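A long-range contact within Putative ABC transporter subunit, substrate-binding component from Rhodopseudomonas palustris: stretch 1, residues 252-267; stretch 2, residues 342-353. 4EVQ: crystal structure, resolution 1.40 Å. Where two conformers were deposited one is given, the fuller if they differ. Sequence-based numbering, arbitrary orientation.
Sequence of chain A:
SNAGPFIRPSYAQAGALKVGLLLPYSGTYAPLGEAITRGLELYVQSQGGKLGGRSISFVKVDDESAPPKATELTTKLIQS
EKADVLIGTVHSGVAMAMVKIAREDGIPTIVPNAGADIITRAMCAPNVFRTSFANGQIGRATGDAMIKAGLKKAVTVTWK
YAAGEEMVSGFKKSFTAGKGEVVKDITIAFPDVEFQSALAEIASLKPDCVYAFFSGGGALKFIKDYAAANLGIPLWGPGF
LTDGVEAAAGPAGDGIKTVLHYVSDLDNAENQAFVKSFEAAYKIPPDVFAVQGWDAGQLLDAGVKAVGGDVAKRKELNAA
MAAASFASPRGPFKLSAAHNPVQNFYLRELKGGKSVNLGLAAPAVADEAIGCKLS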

ATOM      1  N   ALA A 252     -13.663  -6.660 -18.658  1.00 10.69           N
ATOM      2  CA  ALA A 252     -13.261  -7.767 -17.781  1.00 11.66           C
ATOM      3  C   ALA A 252     -13.242  -7.359 -16.301  1.00 11.34           C
ATOM      4  O   ALA A 252     -13.418  -8.195 -15.421  1.00 12.99           O
ATOM      5  N   GLY A 253     -12.987  -6.080 -16.035  1.00  9.40           N
ATOM      6  CA  GLY A 253     -12.933  -5.612 -14.648  1.00  9.48           C
ATOM      7  C   GLY A 253     -14.306  -5.377 -14.017  1.00 11.02           C
ATOM      8  O   GLY A 253     -14.419  -5.350 -12.804  1.00 10.74           O
ATOM      9  N   ASP A 254     -15.344  -5.177 -14.816  1.00 11.94           N
ATOM     10  CA  ASP A 254     -16.584  -4.705 -14.261  1.00 12.35           C
ATOM     11  C   ASP A 254     -17.129  -5.738 -13.293  1.00 12.40           C
ATOM     12  O   ASP A 254     -17.207  -6.933 -13.590  1.00 13.62           O
ATOM     13  N   GLY A 255     -17.516  -5.242 -12.129  1.00 12.17           N
ATOM     14  CA  GLY A 255     -18.146  -6.019 -11.085  1.00 12.78           C
ATOM     15  C   GLY A 255     -17.212  -6.583 -10.022  1.00 12.19           C
ATOM     16  O   GLY A 255     -17.666  -7.128  -9.033  1.00 12.81           O
ATOM     17  N   ILE A 256     -15.905  -6.435 -10.207  1.00 10.25           N
ATOM     18  CA  ILE A 256     -14.983  -6.874  -9.165  1.00  9.69           C
ATOM     19  C   ILE A 256     -15.195  -6.022  -7.918  1.00  9.81           C
ATOM     20  O   ILE A 256     -15.303  -4.802  -8.009  1.00 11.50           O
ATOM     21  N   LYS A 257     -15.226  -6.670  -6.767  1.00  9.07           N
ATOM     22  CA  LYS A 257     -15.425  -5.990  -5.501  1.00  9.38           C
ATOM     23  C   LYS A 257     -14.094  -5.969  -4.744  1.00  8.75           C
ATOM     24  O   LYS A 257     -13.381  -6.948  -4.684  1.00  9.83           O
ATOM     25  N   THR A 258     -13.767  -4.824  -4.151  1.00  8.99           N
ATOM     26  CA  THR A 258     -12.545  -4.708  -3.378  1.00  9.00           C
ATOM     27  C   THR A 258     -12.774  -3.867  -2.141  1.00  9.54           C
ATOM     28  O   THR A 258     -13.750  -3.139  -2.020  1.00 10.66           O
ATOM     29  N   VAL A 259     -11.857  -4.012  -1.192  1.00  8.40           N
ATOM     30  CA  VAL A 259     -11.824  -3.154  -0.015  1.00  7.83           C
ATOM     31  C   VAL A 259     -10.493  -2.408  -0.003  1.00  7.72           C
ATOM     32  O   VAL A 259      -9.436  -3.020  -0.201  1.00  7.62           O
ATOM     33  N   LEU A 260     -10.540  -1.098   0.203  1.00  7.39           N
ATOM     34  CA  LEU A 260      -9.313  -0.304   0.223  1.00  6.58           C
ATOM     35  C   LEU A 260      -9.569   0.963   1.021  1.00  7.31           C
ATOM     36  O   LEU A 260     -10.671   1.481   1.072  1.00  7.86           O
ATOM     37  N   HIS A 261      -8.471   1.504   1.522  1.00  7.15           N
ATOM     38  CA  HIS A 261      -8.416   2.772   2.240  1.00  7.51           C
ATOM     39  C   HIS A 261      -8.477   4.017   1.364  1.00  7.09           C
ATOM     40  O   HIS A 261      -8.371   5.122   1.858  1.00  8.51           O
ATOM     41  N   TYR A 262      -8.642   3.852   0.065  1.00  6.86           N
ATOM     42  CA  TYR A 262      -8.814   4.983  -0.854  1.00  7.13           C
ATOM     43  C   TYR A 262      -9.790   4.610  -1.957  1.00  7.90           C
ATOM     44  O   TYR A 262      -9.836   3.463  -2.367  1.00  9.24           O
ATOM     45  N   VAL A 263     -10.581   5.584  -2.392  1.00  8.49           N
ATOM     46  CA  VAL A 263     -11.405   5.460  -3.595  1.00 10.68           C
ATOM     47  C   VAL A 263     -11.307   6.806  -4.287  1.00 10.22           C
ATOM     48  O   VAL A 263     -11.333   7.833  -3.629  1.00 10.74           O
ATOM     49  N   SER A 264     -11.188   6.831  -5.618  1.00 11.61           N
ATOM     50  CA  SER A 264     -10.858   8.102  -6.252  1.00 14.20           C
ATOM     51  C   SER A 264     -11.977   9.093  -6.186  1.00 15.10           C
ATOM     52  O   SER A 264     -11.697  10.275  -6.298  1.00 16.12           O
ATOM     53  N   ASP A 265     -13.200   8.629  -5.945  1.00 15.05           N
ATOM     54  CA  ASP A 265     -14.361   9.499  -5.869  1.00 17.21           C
ATOM     55  C   ASP A 265     -14.611  10.111  -4.511  1.00 16.36           C
ATOM     56  O   ASP A 265     -15.627  10.770  -4.339  1.00 18.99           O
ATOM     57  N   LEU A 266     -13.710   9.932  -3.546  1.00 14.33           N
ATOM     58  CA  LEU A 266     -13.937  10.523  -2.236  1.00 13.74           C
ATOM     59  C   LEU A 266     -14.101  12.035  -2.386  1.00 16.21           C
ATOM     60  O   LEU A 266     -13.315  12.679  -3.061  1.00 17.08           O
ATOM     61  N   ASP A 267     -15.111  12.615  -1.754  0.55 16.45           N
ATOM     62  CA  ASP A 267     -15.513  13.983  -2.091  0.55 18.61           C
ATOM     63  C   ASP A 267     -14.853  15.084  -1.267  0.55 17.78           C
ATOM     64  O   ASP A 267     -15.134  16.250  -1.457  0.55 18.25           O
ATOM     65  N   VAL A 342      -4.429   5.040  10.981  1.00  9.97           N
ATOM     66  CA  VAL A 342      -5.769   4.709  11.467  1.00 10.31           C
ATOM     67  C   VAL A 342      -6.708   5.366  10.504  1.00  9.66           C
ATOM     68  O   VAL A 342      -6.726   6.604  10.396  1.00 11.91           O
ATOM     69  N   GLN A 343      -7.465   4.556   9.750  1.00  9.54           N
ATOM     70  CA  GLN A 343      -8.175   5.077   8.614  1.00  9.37           C
ATOM     71  C   GLN A 343      -9.352   4.175   8.245  1.00  9.33           C
ATOM     72  O   GLN A 343      -9.351   2.996   8.563  1.00  9.35           O
ATOM     73  N   ASN A 344     -10.303   4.739   7.538  1.00 10.42           N
ATOM     74  CA  ASN A 344     -11.429   3.963   7.026  1.00 10.19           C
ATOM     75  C   ASN A 344     -10.937   2.990   5.950  1.00  9.76           C
ATOM     76  O   ASN A 344      -9.989   3.285   5.195  1.00  9.64           O
ATOM     77  N   PHE A 345     -11.652   1.884   5.841  1.00  9.23           N
ATOM     78  CA  PHE A 345     -11.599   1.031   4.656  1.00  9.38           C
ATOM     79  C   PHE A 345     -12.955   1.050   3.991  1.00 10.14           C
ATOM     80  O   PHE A 345     -13.976   0.852   4.632  1.00 11.52           O
ATOM     81  N   TYR A 346     -12.964   1.301   2.698  0.51  9.94           N
ATOM     82  CA  TYR A 346     -14.187   1.389   1.912  0.51  9.21           C
ATOM     83  C   TYR A 346     -14.414   0.143   1.060  0.51  8.96           C
ATOM     84  O   TYR A 346     -13.467  -0.416   0.501  0.51  9.03           O
ATOM     85  N   LEU A 347     -15.674  -0.275   0.965  1.00  9.29           N
ATOM     86  CA  LEU A 347     -16.095  -1.269   0.013  1.00  9.22           C
ATOM     87  C   LEU A 347     -16.223  -0.581  -1.326  1.00  9.57           C
ATOM     88  O   LEU A 347     -16.760   0.515  -1.400  1.00 10.02           O
ATOM     89  N   ARG A 348     -15.719  -1.219  -2.372  1.00  9.46           N
ATOM     90  CA  ARG A 348     -15.699  -0.630  -3.703  1.00  9.47           C
ATOM     91  C   ARG A 348     -16.122  -1.654  -4.742  1.00 10.16           C
ATOM     92  O   ARG A 348     -15.972  -2.844  -4.532  1.00  9.64           O
ATOM     93  N   GLU A 349     -16.548  -1.165  -5.886  1.00 10.60           N
ATOM     94  CA  GLU A 349     -16.779  -2.020  -7.044  1.00 12.32           C
ATOM     95  C   GLU A 349     -16.153  -1.354  -8.246  1.00 12.62           C
ATOM     96  O   GLU A 349     -16.279  -0.132  -8.431  1.00 13.01           O
ATOM     97  N   LEU A 350     -15.512  -2.140  -9.092  1.00 10.88           N
ATOM     98  CA  LEU A 350     -15.004  -1.617 -10.337  1.00 12.51           C
ATOM     99  C   LEU A 350     -16.171  -1.534 -11.307  1.00 13.59           C
ATOM    100  O   LEU A 350     -16.854  -2.542 -11.568  1.00 16.85           O
ATOM    101  N   LYS A 351     -16.479  -0.328 -11.774  1.00 13.45           N
ATOM    102  CA  LYS A 351     -17.575  -0.107 -12.708  1.00 16.71           C
ATOM    103  C   LYS A 351     -17.194   1.023 -13.615  1.00 14.16           C
ATOM    104  O   LYS A 351     -16.891   2.121 -13.163  1.00 14.71           O
ATOM    105  N   GLY A 352     -17.229   0.782 -14.916  1.00 14.15           N
ATOM    106  CA  GLY A 352     -16.993   1.851 -15.850  1.00 13.83           C
ATOM    107  C   GLY A 352     -15.576   2.352 -15.909  1.00 14.01           C
ATOM    108  O   GLY A 352     -15.348   3.498 -16.283  1.00 15.29           O
ATOM    109  N   GLY A 353     -14.618   1.490 -15.583  1.00 13.05           N
ATOM    110  CA  GLY A 353     -13.228   1.884 -15.660  1.00 13.82           C
ATOM    111  C   GLY A 353     -12.674   2.621 -14.456  1.00 13.69           C
ATOM    112  O   GLY A 353     -11.613   3.213 -14.559  1.00 14.42           O
TER

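Strand 257-260 runs antiparallel to the strand that includes Tyr346 to Glu349, and the backbones pair through hydrogen bonds. Leu260 N donates to Tyr346 O (3.0 Å) and Tyr346 N to Leu260 O (2.8 Å); Thr258 N donates to Arg348 O (3.0 Å) and Arg348 N to Thr258 O (2.8 Å). Beyond the strand end the ladder continues, with Leu350 N reaching Ile256 O at 2.9 Å and Gly255 N reaching Leu350 O at 2.8 Å. Because successive residues of a strand point to opposite sides, the side chains alternate between two faces. Outside the paired residues, Leu350, Val263, Leu266 and Gln343 point toward the other stretch.

Thr258, Leu260, Tyr346 and Arg348 share one face. Arg348 (chi1 m, chi2 t, chi3 m) is the most covered residue of the contact. Its NE (2.9 Å) and NH2 (3.0 Å) both donate to OG1 of Thr258 (p), which meets the guanidinium at its edge. NH1 gives a weak bond to Tyr262 O, an oblique acceptor at 3.0 Å; NH1 and NH2 also have partners elsewhere in the structure. CD2 of Leu260 (t, p) covers one face of the guanidinium, 3.3 Å from Arg348 NH1. Val263 CG2 lies 3.8 Å from both Arg348 CD and Tyr346 CB. Leu266 CD2 lies over one face of the ring of Tyr346 (m), 3.8 Å from Tyr346 CZ, where the pi electrons receive its C-H groups in a CH-pi contact. The Tyr346 hydroxyl is bonded elsewhere.

On the other face, apolar Val259 (t) and Leu347 (t, p) pack together, Val259 CG2 4.1 Å from Leu347 CD1; Val259 CG1 lies 3.8 Å from CB of Phe345 (m). Farther along, Lys257 (m) and Glu349 (t, t) are partly exposed, which suits their charges. Lys257 NZ and Glu349 OE1 are 4.4 Å apart, too far for a salt bridge. Water 2 links the side chains instead: it accepts from Lys257 NZ (3.0 Å), donates to Gly255 O (2.7 Å) and donates weakly to Glu349 OE2 (3.3 Å).

At one end, His261 (p) rests its CB 3.4 Å from Gln343 CD and meets the Phe345 ring obliquely. His261 NE2 is bonded elsewhere, but ND1 is buried without a partner. Water 3 donates to both His261 O and Asn344 O, each at 2.8 Å.

At the other end, the carboxylate of Asp254 (m) accepts at OD1 from Gly352 N (3.0 Å) and from water 1 (2.6 Å), which in turn accepts from Gly353 N (2.8 Å). Asp254 OD2 forms a long salt bridge with Lys351 NZ, 3.7 Å away. CD2 of Leu350 (t, p) lies 3.3 Å from Gly253 O and 4.4 Å from Ile256 CD1; Gly253 suits its place because a CB there would clash with Leu350 CD2.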

ATOM      1  CB  ALA A 252     -11.865  -8.290 -18.127  1.00 12.07           C
ATOM      2  CB  ASP A 254     -17.628  -4.440 -15.347  1.00 15.05           C
ATOM      3  CG  ASP A 254     -17.409  -3.123 -16.128  1.00 18.92           C
ATOM      4  OD1 ASP A 254     -16.872  -2.152 -15.543  1.00 20.22           O
ATOM      5  OD2 ASP A 254     -17.923  -3.057 -17.295  1.00 21.23           O
ATOM      6  CB  ILE A 256     -13.499  -6.783  -9.653  1.00  9.18           C
ATOM      7  CG1 ILE A 256     -13.260  -7.771 -10.804  1.00  9.55           C
ATOM      8  CG2 ILE A 256     -12.529  -7.037  -8.496  1.00  9.93           C
ATOM      9  CD1 ILE A 256     -11.907  -7.588 -11.409  1.00  9.43           C
ATOM     10  CB  LYS A 257     -16.446  -6.731  -4.662  1.00 13.09           C
ATOM     11  CG  LYS A 257     -17.839  -6.695  -5.266  1.00 17.16           C
ATOM     12  CD  LYS A 257     -18.702  -5.756  -4.537  1.00 20.62           C
ATOM     13  CE  LYS A 257     -20.073  -5.555  -5.161  1.00 22.30           C
ATOM     14  NZ  LYS A 257     -20.834  -6.765  -5.439  1.00 22.93           N
ATOM     15  CB  THR A 258     -11.355  -4.104  -4.175  1.00 10.65           C
ATOM     16  OG1 THR A 258     -11.635  -2.762  -4.567  1.00 11.05           O
ATOM     17  CG2 THR A 258     -10.997  -4.907  -5.398  1.00 11.08           C
ATOM     18  CB  VAL A 259     -12.036  -3.969   1.259  1.00  7.65           C
ATOM     19  CG1 VAL A 259     -11.748  -3.139   2.488  1.00  9.99           C
ATOM     20  CG2 VAL A 259     -13.472  -4.526   1.312  1.00  9.69           C
ATOM     21  CB  LEU A 260      -8.860   0.075  -1.218  1.00  7.51           C
ATOM     22  CG  LEU A 260      -7.396   0.488  -1.384  1.00  7.48           C
ATOM     23  CD1 LEU A 260      -6.445  -0.655  -1.077  1.00  8.11           C
ATOM     24  CD2 LEU A 260      -7.207   0.998  -2.831  1.00  8.03           C
ATOM     25  CB  HIS A 261      -7.204   2.765   3.168  1.00  7.22           C
ATOM     26  CG  HIS A 261      -5.937   2.396   2.490  1.00  7.39           C
ATOM     27  ND1 HIS A 261      -5.724   1.120   2.013  1.00  8.28           N
ATOM     28  CD2 HIS A 261      -4.808   3.096   2.249  1.00  8.00           C
ATOM     29  CE1 HIS A 261      -4.529   1.068   1.459  1.00  6.66           C
ATOM     30  NE2 HIS A 261      -3.949   2.245   1.596  1.00  7.45           N
ATOM     31  CB  TYR A 262      -7.463   5.385  -1.494  1.00  7.53           C
ATOM     32  CG  TYR A 262      -7.582   6.548  -2.421  1.00  7.53           C
ATOM     33  CD1 TYR A 262      -7.860   7.837  -1.954  1.00  8.35           C
ATOM     34  CD2 TYR A 262      -7.383   6.376  -3.797  1.00  7.42           C
ATOM     35  CE1 TYR A 262      -8.006   8.883  -2.817  1.00  8.78           C
ATOM     36  CE2 TYR A 262      -7.514   7.447  -4.667  1.00  8.36           C
ATOM     37  CZ  TYR A 262      -7.804   8.703  -4.167  1.00  9.47           C
ATOM     38  OH  TYR A 262      -7.930   9.747  -5.061  1.00 10.98           O
ATOM     39  CB  VAL A 263     -12.901   5.245  -3.300  1.00 15.05           C
ATOM     40  CG1 VAL A 263     -13.578   4.580  -4.522  1.00 14.39           C
ATOM     41  CG2 VAL A 263     -13.158   4.528  -2.099  1.00 18.36           C
ATOM     42  CB  SER A 264     -10.355   7.947  -7.680  1.00 18.86           C
ATOM     43  OG  SER A 264     -11.318   7.322  -8.405  1.00 21.80           O
ATOM     44  CB  ASP A 265     -15.662   8.792  -6.394  1.00 18.91           C
ATOM     45  CG  ASP A 265     -16.093   7.586  -5.567  1.00 21.41           C
ATOM     46  OD1 ASP A 265     -15.541   7.366  -4.492  1.00 22.37           O
ATOM     47  OD2 ASP A 265     -17.052   6.864  -5.992  1.00 21.83           O
ATOM     48  CB  LEU A 266     -12.808  10.200  -1.288  1.00 12.85           C
ATOM     49  CG  LEU A 266     -12.721   8.739  -0.780  1.00 12.23           C
ATOM     50  CD1 LEU A 266     -11.415   8.456  -0.053  1.00 12.78           C
ATOM     51  CD2 LEU A 266     -13.905   8.429   0.147  1.00 13.88           C
ATOM     52  CB  ASP A 267     -17.042  14.112  -2.016  0.55 23.41           C
ATOM     53  CG  ASP A 267     -17.567  14.021  -0.613  0.55 28.26           C
ATOM     54  OD1 ASP A 267     -17.665  12.884  -0.090  0.55 30.99           O
ATOM     55  OD2 ASP A 267     -17.909  15.090  -0.042  0.55 30.60           O
ATOM     56  CB  VAL A 342      -5.934   5.230  12.904  1.00 11.27           C
ATOM     57  CG1 VAL A 342      -7.342   4.948  13.414  1.00 12.36           C
ATOM     58  CG2 VAL A 342      -4.891   4.561  13.757  1.00 13.48           C
ATOM     59  CB  GLN A 343      -7.202   5.191   7.432  1.00 10.39           C
ATOM     60  CG  GLN A 343      -6.775   3.808   6.916  1.00 10.42           C
ATOM     61  CD  GLN A 343      -5.588   3.866   5.967  1.00 10.01           C
ATOM     62  OE1 GLN A 343      -5.403   4.849   5.277  1.00  9.72           O
ATOM     63  NE2 GLN A 343      -4.803   2.831   5.974  1.00 10.28           N
ATOM     64  CB  ASN A 344     -12.481   4.886   6.393  1.00 11.64           C
ATOM     65  CG  ASN A 344     -13.282   5.695   7.399  1.00 12.60           C
ATOM     66  OD1 ASN A 344     -13.399   5.363   8.557  1.00 13.65           O
ATOM     67  ND2 ASN A 344     -13.956   6.706   6.883  1.00 16.90           N
ATOM     68  CB  PHE A 345     -11.167  -0.397   4.996  1.00  9.88           C
ATOM     69  CG  PHE A 345      -9.738  -0.508   5.430  1.00  9.92           C
ATOM     70  CD1 PHE A 345      -8.720  -0.660   4.492  1.00 10.35           C
ATOM     71  CD2 PHE A 345      -9.399  -0.429   6.762  1.00 11.79           C
ATOM     72  CE1 PHE A 345      -7.376  -0.721   4.865  1.00 11.07           C
ATOM     73  CE2 PHE A 345      -8.061  -0.500   7.123  1.00 13.16           C
ATOM     74  CZ  PHE A 345      -7.055  -0.681   6.170  1.00 11.95           C
ATOM     75  CB  TYR A 346     -14.099   2.616   0.989  0.51  9.70           C
ATOM     76  CG  TYR A 346     -13.616   3.894   1.693  0.51 10.46           C
ATOM     77  CD1 TYR A 346     -14.482   4.680   2.440  0.51 11.18           C
ATOM     78  CD2 TYR A 346     -12.295   4.319   1.594  0.51 10.75           C
ATOM     79  CE1 TYR A 346     -14.041   5.836   3.074  0.51 11.13           C
ATOM     80  CE2 TYR A 346     -11.845   5.473   2.234  0.51 10.35           C
ATOM     81  CZ  TYR A 346     -12.734   6.233   2.965  0.51 11.88           C
ATOM     82  OH  TYR A 346     -12.339   7.399   3.620  0.51 13.69           O
ATOM     83  CB  LEU A 347     -17.442  -1.876   0.446  1.00 11.58           C
ATOM     84  CG  LEU A 347     -18.041  -2.918  -0.505  1.00 12.99           C
ATOM     85  CD1 LEU A 347     -17.174  -4.180  -0.521  1.00 13.98           C
ATOM     86  CD2 LEU A 347     -19.494  -3.225  -0.063  1.00 14.95           C
ATOM     87  CB  ARG A 348     -14.292  -0.159  -4.084  1.00 10.13           C
ATOM     88  CG  ARG A 348     -13.574   0.548  -2.929  1.00  9.57           C
ATOM     89  CD  ARG A 348     -12.219   1.068  -3.277  1.00 11.05           C
ATOM     90  NE  ARG A 348     -11.371   0.068  -3.911  1.00 10.24           N
ATOM     91  CZ  ARG A 348     -10.300   0.356  -4.643  1.00  9.08           C
ATOM     92  NH1 ARG A 348      -9.889   1.603  -4.742  1.00 10.05           N
ATOM     93  NH2 ARG A 348      -9.666  -0.589  -5.282  1.00  9.66           N
ATOM     94  CB  GLU A 349     -18.294  -2.219  -7.308  1.00 15.20           C
ATOM     95  CG  GLU A 349     -18.616  -3.139  -8.469  1.00 18.41           C
ATOM     96  CD  GLU A 349     -20.097  -3.356  -8.651  1.00 24.22           C
ATOM     97  OE1 GLU A 349     -20.868  -2.986  -7.755  1.00 28.07           O
ATOM     98  OE2 GLU A 349     -20.459  -3.893  -9.713  1.00 26.62           O
ATOM     99  CB  LEU A 350     -13.867  -2.526 -10.805  1.00 14.52           C
ATOM    100  CG  LEU A 350     -13.077  -2.265 -12.047  1.00 16.10           C
ATOM    101  CD1 LEU A 350     -12.666  -0.798 -12.071  1.00 16.67           C
ATOM    102  CD2 LEU A 350     -11.914  -3.245 -12.118  1.00 13.14           C
ATOM    103  CB  LYS A 351     -18.843   0.273 -11.952  1.00 23.71           C
ATOM    104  CG  LYS A 351     -20.096  -0.026 -12.778  1.00 29.91           C
ATOM    105  CD  LYS A 351     -20.269  -1.539 -13.056  1.00 35.03           C
ATOM    106  CE  LYS A 351     -21.438  -1.779 -13.961  1.00 37.62           C
ATOM    107  NZ  LYS A 351     -20.954  -2.179 -15.282  1.00 38.49           N
TER
HETATM  108  O   HOH W   1     -14.619  -1.172 -14.851  1.00 13.67           O
HETATM  109  O   HOH W   2     -20.298  -6.865  -8.401  1.00 32.55           O
HETATM  110  O   HOH W   3      -9.041   5.807   4.503  1.00 11.07           O